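Local coordinates for protein acyl-CoA dehydrogenase (Mycobacterium thermoresistibile, PDB 3PFD) that probably catalyses the oxidation of saturated acyl-CoA thioesters to 2,3-dehydroacyl-CoA, passing the electrons through a bound flavin adenine dinucleotide to an acceptor, at residues E44-A49 with G216-P221; F64-V69 with P125-G130. All coordinates share one frame; numbering follows the deposited sequence.

Contact 1: E44-A49 with G216-P221; sequences EVDEKA and GIKGSP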
# COMPACT_ATOMS: atom_id res chain seq x y z
N GLU C 44 2.58 32.38 7.67
CA GLU C 44 2.03 33.60 7.10
C GLU C 44 2.18 33.60 5.58
O GLU C 44 1.28 33.99 4.88
CB GLU C 44 2.68 34.83 7.77
CG GLU C 44 2.49 36.22 7.14
CD GLU C 44 3.19 37.33 7.98
OE1 GLU C 44 3.18 37.17 9.21
OE2 GLU C 44 3.73 38.33 7.45
N VAL C 45 3.30 33.12 5.07
CA VAL C 45 3.46 32.93 3.62
C VAL C 45 2.27 32.15 3.01
O VAL C 45 1.66 32.56 2.02
CB VAL C 45 4.85 32.30 3.31
CG1 VAL C 45 4.95 31.74 1.85
CG2 VAL C 45 5.96 33.32 3.57
N ASP C 46 1.93 31.03 3.63
CA ASP C 46 0.83 30.20 3.23
C ASP C 46 -0.53 30.83 3.52
O ASP C 46 -1.43 30.77 2.68
CB ASP C 46 0.93 28.86 3.93
CG ASP C 46 -0.31 28.02 3.78
OD1 ASP C 46 -0.48 27.40 2.71
OD2 ASP C 46 -1.10 27.98 4.72
N GLU C 47 -0.69 31.40 4.71
CA GLU C 47 -1.99 31.89 5.17
C GLU C 47 -2.48 33.05 4.32
O GLU C 47 -3.63 33.09 3.92
CB GLU C 47 -1.95 32.28 6.67
N LYS C 48 -1.56 33.98 4.03
CA LYS C 48 -1.82 35.15 3.20
C LYS C 48 -1.62 34.88 1.72
O LYS C 48 -1.93 35.72 0.88
CB LYS C 48 -0.87 36.27 3.61
CG LYS C 48 -1.00 36.70 5.06
CD LYS C 48 -2.20 37.58 5.27
CE LYS C 48 -2.39 37.96 6.75
NZ LYS C 48 -1.10 38.36 7.40
N ALA C 49 -1.10 33.70 1.38
CA ALA C 49 -0.78 33.36 -0.01
C ALA C 49 0.11 34.46 -0.60
O ALA C 49 -0.25 35.10 -1.56
CB ALA C 49 -2.05 33.17 -0.84
N GLY C 216 -1.76 24.12 -2.08
CA GLY C 216 -0.58 24.35 -1.27
C GLY C 216 0.41 25.18 -2.05
O GLY C 216 0.04 25.82 -3.04
N ILE C 217 1.68 25.17 -1.61
CA ILE C 217 2.66 26.19 -1.99
C ILE C 217 1.95 27.52 -2.29
O ILE C 217 2.19 28.17 -3.33
CB ILE C 217 3.66 25.74 -3.11
CG1 ILE C 217 2.90 25.24 -4.35
CG2 ILE C 217 4.58 24.65 -2.56
CD1 ILE C 217 3.72 25.21 -5.62
N LYS C 218 1.05 27.89 -1.38
CA LYS C 218 0.15 29.02 -1.59
C LYS C 218 0.93 30.32 -1.86
O LYS C 218 0.51 31.11 -2.68
CB LYS C 218 -0.78 29.20 -0.40
CG LYS C 218 -1.88 28.16 -0.31
CD LYS C 218 -3.03 28.70 0.47
CE LYS C 218 -4.10 27.66 0.59
NZ LYS C 218 -5.15 28.17 1.46
N GLY C 219 2.07 30.50 -1.21
CA GLY C 219 2.87 31.71 -1.42
C GLY C 219 3.69 31.79 -2.69
O GLY C 219 4.17 32.85 -3.04
N SER C 220 3.89 30.66 -3.37
CA SER C 220 4.63 30.66 -4.63
C SER C 220 3.70 31.18 -5.71
O SER C 220 2.65 30.56 -5.98
CB SER C 220 5.13 29.26 -4.99
OG SER C 220 5.67 29.25 -6.30
N PRO C 221 4.06 32.33 -6.33
CA PRO C 221 3.20 32.84 -7.41
C PRO C 221 3.20 31.88 -8.60
O PRO C 221 4.28 31.45 -9.06
CB PRO C 221 3.83 34.19 -7.80
CG PRO C 221 5.02 34.41 -6.86
CD PRO C 221 5.31 33.10 -6.18
O HOH W 1 1.65 26.67 1.16
O HOH W 2 -3.82 28.16 4.21
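A Schellman motif ending helix 24-47 meets, at Ala-49, Asp-46 and Val-45, the type I beta turn Ile-217 to Ser-220 of the middle domain, whose residue Ile-217 lines the flavin pocket. Lys-218 and Asp-46 carry most of the contact. The lysine runs as an extended chain across the aspartate: Lys-218 CG lies 3.4 Å from Asp-46 OD1, and Lys-218 CD is 3.4 Å from the carbonyl Asp-46 O. Asp-46 has CG anti to its backbone N (chi1 169°), which swings the carboxylate out toward the turn. There two waters link the segments: one donates to Asp-46 OD1 and accepts from the backbone Lys-218 N, the other donates to Asp-46 OD2 and accepts from Lys-218 NZ at 3.1 Å. Ala-49, at positive phi, lays its CB 3.8 Å from Lys-218 O. Gly-219 packs against the last turn of the helix, its CA 3.9 Å from Val-45 CG1, where a beta carbon would collide with that methyl. Asp-46 OD1 also forms a salt bridge with Arg-368 of helix 363-373. With Lys-218 NZ 4.9 Å from Asp-46 OD1, the ammonium does not contact the carboxylate, and a water links it to Asp-46 OD2; the two basic side chains would nevertheless favour a negatively charged Asp-46.

Contact 2: F64-V69 with P125-G130; sequences FSAIHV and PAVASG
Ser-65 turns its beta carbon toward the end of helix 117-129, and its hydroxyl passes alongside the backbone of Gly-130, with Ser-65 OG 4.0 Å from Gly-130 CA. That oxygen makes a weak hydrogen bond to Asn-60 OD1, while the peptide oxygen of Ser-65 accepts from Asn-104 ND2 on helix 95-114. Next along, the methyl of Ala-66 also faces the helix. It meets the last turn at two points, since Ala-66 CB is 3.6 Å from the carbonyl Val-127 O and 3.9 Å from Val-127 CG1. Anti to the backbone N (chi1 -173°), Val-127 CG1 is the branch that reaches Ala-66.

The helix closes here in a Schellman motif: Gly-130 has positive phi, and the weak bond from Gly-130 N to Val-127 O is one of its two links back into the last turn. These backbone angles would bring a beta carbon against the preceding carbonyl oxygen, which suits glycine. The loop that packs on this end joins helices 53-61 and 80-91, within the all-helical N-terminal domain of the acyl-CoA dehydrogenase fold.

Ala-66 also begins a type I beta turn that ends at Val-69 and brings the valine back to the helix. Within the turn, His-68 NE2 is hydrogen-bonded to Thr-108 OG1, and Val-69 CG2 covers one face of the His-68 ring, offset toward its rim. The two methyls of Val-69 divide the work: CG1 rests 3.9 Å from Ala-128 CB, whereas Val-69 CG2 lies 4.1 Å from Ala-128 CA and, more loosely, 4.4 Å from Val-127 CG1.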
# COMPACT_ATOMS: atom_id res chain seq x y z
N PHE C 64 22.76 31.63 -0.97
CA PHE C 64 22.16 30.30 -1.08
C PHE C 64 21.08 30.15 -2.15
O PHE C 64 20.47 29.08 -2.28
CB PHE C 64 21.62 29.83 0.28
CG PHE C 64 22.65 29.18 1.15
CD1 PHE C 64 23.21 27.95 0.78
CD2 PHE C 64 23.08 29.78 2.33
CE1 PHE C 64 24.18 27.35 1.57
CE2 PHE C 64 24.04 29.17 3.12
CZ PHE C 64 24.59 27.95 2.74
N SER C 65 20.87 31.18 -2.96
CA SER C 65 19.70 31.21 -3.83
C SER C 65 19.86 30.50 -5.17
O SER C 65 18.86 30.15 -5.81
CB SER C 65 19.22 32.63 -4.04
OG SER C 65 20.09 33.30 -4.92
N ALA C 66 21.10 30.33 -5.63
CA ALA C 66 21.33 29.68 -6.92
C ALA C 66 22.75 29.11 -7.00
O ALA C 66 23.54 29.49 -7.90
CB ALA C 66 21.06 30.68 -8.08
N ILE C 67 23.08 28.21 -6.06
CA ILE C 67 24.47 27.77 -5.89
C ILE C 67 25.02 26.92 -7.04
O ILE C 67 26.22 26.71 -7.12
CB ILE C 67 24.72 27.06 -4.54
CG1 ILE C 67 24.06 25.68 -4.51
CG2 ILE C 67 24.27 27.96 -3.37
CD1 ILE C 67 24.19 24.97 -3.18
N HIS C 68 24.14 26.48 -7.93
CA HIS C 68 24.50 25.62 -9.06
C HIS C 68 25.19 26.39 -10.20
O HIS C 68 25.89 25.78 -11.03
CB HIS C 68 23.25 24.94 -9.62
CG HIS C 68 22.27 25.92 -10.19
ND1 HIS C 68 21.45 26.69 -9.40
CD2 HIS C 68 22.05 26.31 -11.47
CE1 HIS C 68 20.74 27.49 -10.17
NE2 HIS C 68 21.08 27.28 -11.43
N VAL C 69 24.97 27.70 -10.28
CA VAL C 69 25.53 28.51 -11.38
C VAL C 69 27.06 28.34 -11.38
O VAL C 69 27.71 28.53 -10.35
CB VAL C 69 25.16 30.02 -11.27
CG1 VAL C 69 25.70 30.78 -12.48
CG2 VAL C 69 23.64 30.22 -11.17
N PRO C 125 25.15 35.81 -14.43
CA PRO C 125 25.74 36.60 -13.34
C PRO C 125 24.70 37.23 -12.39
O PRO C 125 24.90 37.21 -11.18
CB PRO C 125 26.54 37.67 -14.08
CG PRO C 125 26.91 37.03 -15.37
CD PRO C 125 25.71 36.19 -15.74
N ALA C 126 23.61 37.76 -12.93
CA ALA C 126 22.55 38.31 -12.10
C ALA C 126 21.84 37.22 -11.27
O ALA C 126 21.49 37.45 -10.12
CB ALA C 126 21.54 39.08 -12.96
N VAL C 127 21.67 36.03 -11.85
CA VAL C 127 21.10 34.90 -11.10
C VAL C 127 22.10 34.42 -10.05
O VAL C 127 21.74 34.15 -8.92
CB VAL C 127 20.68 33.71 -12.02
CG1 VAL C 127 19.94 32.63 -11.21
CG2 VAL C 127 19.81 34.21 -13.15
N ALA C 128 23.37 34.33 -10.44
CA ALA C 128 24.43 33.94 -9.51
C ALA C 128 24.50 34.88 -8.32
O ALA C 128 24.76 34.41 -7.21
CB ALA C 128 25.78 33.92 -10.22
N SER C 129 24.29 36.18 -8.55
CA SER C 129 24.45 37.19 -7.50
C SER C 129 23.26 37.37 -6.58
O SER C 129 23.38 38.05 -5.56
CB SER C 129 24.85 38.55 -8.09
OG SER C 129 23.74 39.22 -8.67
N GLY C 130 22.12 36.77 -6.92
CA GLY C 130 20.86 37.00 -6.18
C GLY C 130 20.09 38.23 -6.65
O GLY C 130 19.01 38.53 -6.13

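How the contacts relate
Contacts 1 and 2 illustrate two ways in which a helix end is packed against a loop. Both helices finish in a Schellman motif, but 44-49 with 216-221 joins the N-terminal and middle domains across bridging water, whereas 64-69 with 125-130 stays within the N-terminal domain and is mainly apolar. Their centres lie 23 Å apart and their nearest atoms about 13 Å, so they do not touch. Helix 95-114 lies against both, through Leu-99 at contact 1 and Asn-104 and Thr-108 at contact 2. Contact 1 borders the cofactor: Ile-217 touches the reduced flavin, while the side chain of Lys-218 remains about 10 Å from it.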